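Long-range contact in cell division control protein (Pyrococcus abyssi, PDB 6RPP), which is an intein of the HINT fold, lodged in an MCM-type helicase, that probably excises itself by protein splicing: residues A[5-10]-A[146-151]. The protein carries 2 engineered substitutions. Sequence-based numbering, arbitrary orientation.
Sequences VDYETE and WVYDLQ
Val5 and Tyr148 pair through their backbones in a single antiparallel, hydrogen-bonded bridge. Val5 N donates to Tyr148 O at 2.9 Å, and Tyr148 N returns a bond to Val5 O at 2.8 Å. Val5 CG2 rests 3.5 Å from Tyr148 O, and Val147 CB lies 3.6 Å from Val5 O, so apolar groups of both segments flank the bridge.

Beyond it the two tyrosines meet. With CG anti to its carbonyl carbon (chi1 -63°), the Tyr148 ring reaches alongside the loop; its CD2 sits 3.7 Å from Tyr7 CA and its CE2 3.6 Å from Tyr7 CD2. The ring planes are perpendicular, yet the approach is oblique, and Tyr148 OH comes to the edge of the Tyr7 ring, 3.5 Å from Tyr7 CD2. That hydroxyl is hydrogen-bonded to Glu26, which ties down the far end of the ring. An alanine at Tyr148 would probably keep the backbone bridge but leave a gap beside Tyr7 and Glu26 without its hydroxyl partner.

A water joins the two segments past the bridge, accepting from Tyr7 N and lying within hydrogen-bonding distance of Trp146 O. The loop then leaves the strand through a type I turn from Asp6 to Thr9, in which Asp6 O takes bonds from both N and OG1 of Thr9. Asp6 OD1 receives Glu8 N in an Asx turn, using its anti lone pair.

Strand 146-151 is the outermost of an antiparallel sheet, bonded on its inner side to strand 63-75 through Val147 and Arg74, and the N-terminal loop adds a short bridge to this edge, bringing the two ends of the intein together as in HINT splicing domains. Helix 21-35 packs against both segments, Ile21 touching Val5 and Tyr148, and Val25 touching Tyr148.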
loop_
_atom_site.group_PDB
_atom_site.type_symbol
_atom_site.label_atom_id
_atom_site.label_comp_id
_atom_site.label_asym_id
_atom_site.label_seq_id
_atom_site.Cartn_x
_atom_site.Cartn_y
_atom_site.Cartn_z
ATOM N N VAL A 5 -4.841 1.009 2.810
ATOM C CA VAL A 5 -4.645 -0.381 3.206
ATOM C C VAL A 5 -4.884 -0.543 4.719
ATOM O O VAL A 5 -4.893 0.416 5.490
ATOM C CB VAL A 5 -3.243 -0.907 2.814
ATOM C CG1 VAL A 5 -2.945 -0.638 1.352
ATOM C CG2 VAL A 5 -2.152 -0.257 3.713
ATOM N N ASP A 6 -5.084 -1.794 5.148
ATOM C CA ASP A 6 -5.266 -2.165 6.564
ATOM C C ASP A 6 -4.008 -1.893 7.430
ATOM O O ASP A 6 -2.871 -2.044 6.973
ATOM C CB ASP A 6 -5.644 -3.664 6.542
ATOM C CG ASP A 6 -5.866 -4.278 7.868
ATOM O OD1 ASP A 6 -4.928 -4.477 8.665
ATOM O OD2 ASP A 6 -7.004 -4.716 8.131
ATOM N N TYR A 7 -4.290 -1.463 8.669
ATOM C CA TYR A 7 -3.296 -1.232 9.728
ATOM C C TYR A 7 -2.145 -2.228 9.699
ATOM O O TYR A 7 -0.958 -1.847 9.850
ATOM C CB TYR A 7 -3.994 -1.299 11.085
ATOM C CG TYR A 7 -3.178 -0.793 12.253
ATOM C CD1 TYR A 7 -2.100 -1.504 12.709
ATOM C CD2 TYR A 7 -3.585 0.326 12.930
ATOM C CE1 TYR A 7 -1.373 -1.052 13.796
ATOM C CE2 TYR A 7 -2.878 0.762 14.048
ATOM C CZ TYR A 7 -1.759 0.081 14.420
ATOM O OH TYR A 7 -1.047 0.530 15.536
ATOM N N GLU A 8 -2.467 -3.507 9.529
ATOM C CA GLU A 8 -1.476 -4.573 9.780
ATOM C C GLU A 8 -0.605 -4.851 8.565
ATOM O O GLU A 8 0.274 -5.736 8.652
ATOM C CB GLU A 8 -2.136 -5.851 10.246
ATOM C CG GLU A 8 -2.815 -5.725 11.597
ATOM C CD GLU A 8 -3.423 -7.019 12.080
ATOM O OE1 GLU A 8 -4.421 -7.487 11.466
ATOM O OE2 GLU A 8 -2.944 -7.596 13.058
ATOM N N THR A 9 -0.862 -4.194 7.423
ATOM C CA THR A 9 0.017 -4.308 6.255
ATOM C C THR A 9 1.425 -3.918 6.695
ATOM O O THR A 9 1.600 -2.837 7.237
ATOM C CB THR A 9 -0.461 -3.367 5.164
ATOM O OG1 THR A 9 -1.890 -3.568 4.959
ATOM C CG2 THR A 9 0.273 -3.597 3.839
ATOM N N GLU A 10 2.422 -4.817 6.526
ATOM C CA GLU A 10 3.755 -4.561 7.064
ATOM C C GLU A 10 4.691 -3.990 5.994
ATOM O O GLU A 10 4.993 -4.652 4.988
ATOM C CB GLU A 10 4.341 -5.853 7.650
ATOM C CG GLU A 10 3.572 -6.335 8.868
ATOM C CD GLU A 10 4.250 -7.389 9.726
ATOM O OE1 GLU A 10 5.381 -7.867 9.400
ATOM O OE2 GLU A 10 3.613 -7.793 10.758
ATOM N N TRP A 146 -10.264 2.519 10.453
ATOM C CA TRP A 146 -9.287 3.380 9.821
ATOM C C TRP A 146 -8.497 2.612 8.793
ATOM O O TRP A 146 -8.301 1.407 8.930
ATOM C CB TRP A 146 -8.315 3.953 10.845
ATOM C CG TRP A 146 -8.986 4.750 11.883
ATOM C CD1 TRP A 146 -9.239 4.356 13.186
ATOM C CD2 TRP A 146 -9.459 6.089 11.774
ATOM N NE1 TRP A 146 -9.885 5.339 13.849
ATOM C CE2 TRP A 146 -10.049 6.420 13.017
ATOM C CE3 TRP A 146 -9.493 7.038 10.737
ATOM C CZ2 TRP A 146 -10.593 7.699 13.290
ATOM C CZ3 TRP A 146 -10.045 8.284 10.988
ATOM C CH2 TRP A 146 -10.603 8.599 12.248
ATOM N N VAL A 147 -8.058 3.315 7.753
ATOM C CA VAL A 147 -7.129 2.755 6.766
ATOM C C VAL A 147 -5.967 3.729 6.540
ATOM O O VAL A 147 -6.038 4.910 6.908
ATOM C CB VAL A 147 -7.818 2.444 5.431
ATOM C CG1 VAL A 147 -8.821 1.265 5.666
ATOM C CG2 VAL A 147 -8.616 3.618 4.937
ATOM N N TYR A 148 -4.910 3.236 5.852
ATOM C CA TYR A 148 -3.621 3.943 5.931
ATOM C C TYR A 148 -2.920 3.984 4.581
ATOM O O TYR A 148 -3.054 3.090 3.752
ATOM C CB TYR A 148 -2.725 3.230 6.922
ATOM C CG TYR A 148 -3.321 3.260 8.326
ATOM C CD1 TYR A 148 -3.123 4.361 9.120
ATOM C CD2 TYR A 148 -4.127 2.205 8.815
ATOM C CE1 TYR A 148 -3.675 4.417 10.365
ATOM C CE2 TYR A 148 -4.692 2.251 10.101
ATOM C CZ TYR A 148 -4.450 3.384 10.848
ATOM O OH TYR A 148 -5.032 3.417 12.100
ATOM N N ASP A 149 -2.076 4.984 4.397
ATOM C CA ASP A 149 -1.310 5.045 3.156
ATOM C C ASP A 149 -0.062 5.863 3.433
ATOM O O ASP A 149 0.042 6.530 4.459
ATOM C CB ASP A 149 -2.147 5.688 2.048
ATOM C CG ASP A 149 -1.536 5.544 0.666
ATOM O OD1 ASP A 149 -0.771 4.563 0.467
ATOM O OD2 ASP A 149 -1.856 6.428 -0.161
ATOM N N LEU A 150 0.884 5.806 2.491
ATOM C CA LEU A 150 2.095 6.607 2.549
ATOM C C LEU A 150 2.264 7.283 1.204
ATOM O O LEU A 150 1.796 6.776 0.190
ATOM C CB LEU A 150 3.352 5.787 2.804
ATOM C CG LEU A 150 3.299 4.973 4.086
ATOM C CD1 LEU A 150 4.447 3.986 3.999
ATOM C CD2 LEU A 150 3.410 5.858 5.262
ATOM N N GLN A 151 2.928 8.427 1.184
ATOM C CA GLN A 151 3.315 9.055 -0.074
ATOM C C GLN A 151 4.777 8.775 -0.380
ATOM O O GLN A 151 5.639 9.001 0.467
ATOM C CB GLN A 151 3.074 10.554 -0.062
ATOM C CG GLN A 151 3.584 11.206 -1.352
ATOM C CD GLN A 151 3.318 12.676 -1.427
ATOM O OE1 GLN A 151 2.244 13.099 -1.854
ATOM N NE2 GLN A 151 4.288 13.478 -0.986
HETATM O O HOH W 1 -7.006 -0.929 9.361
#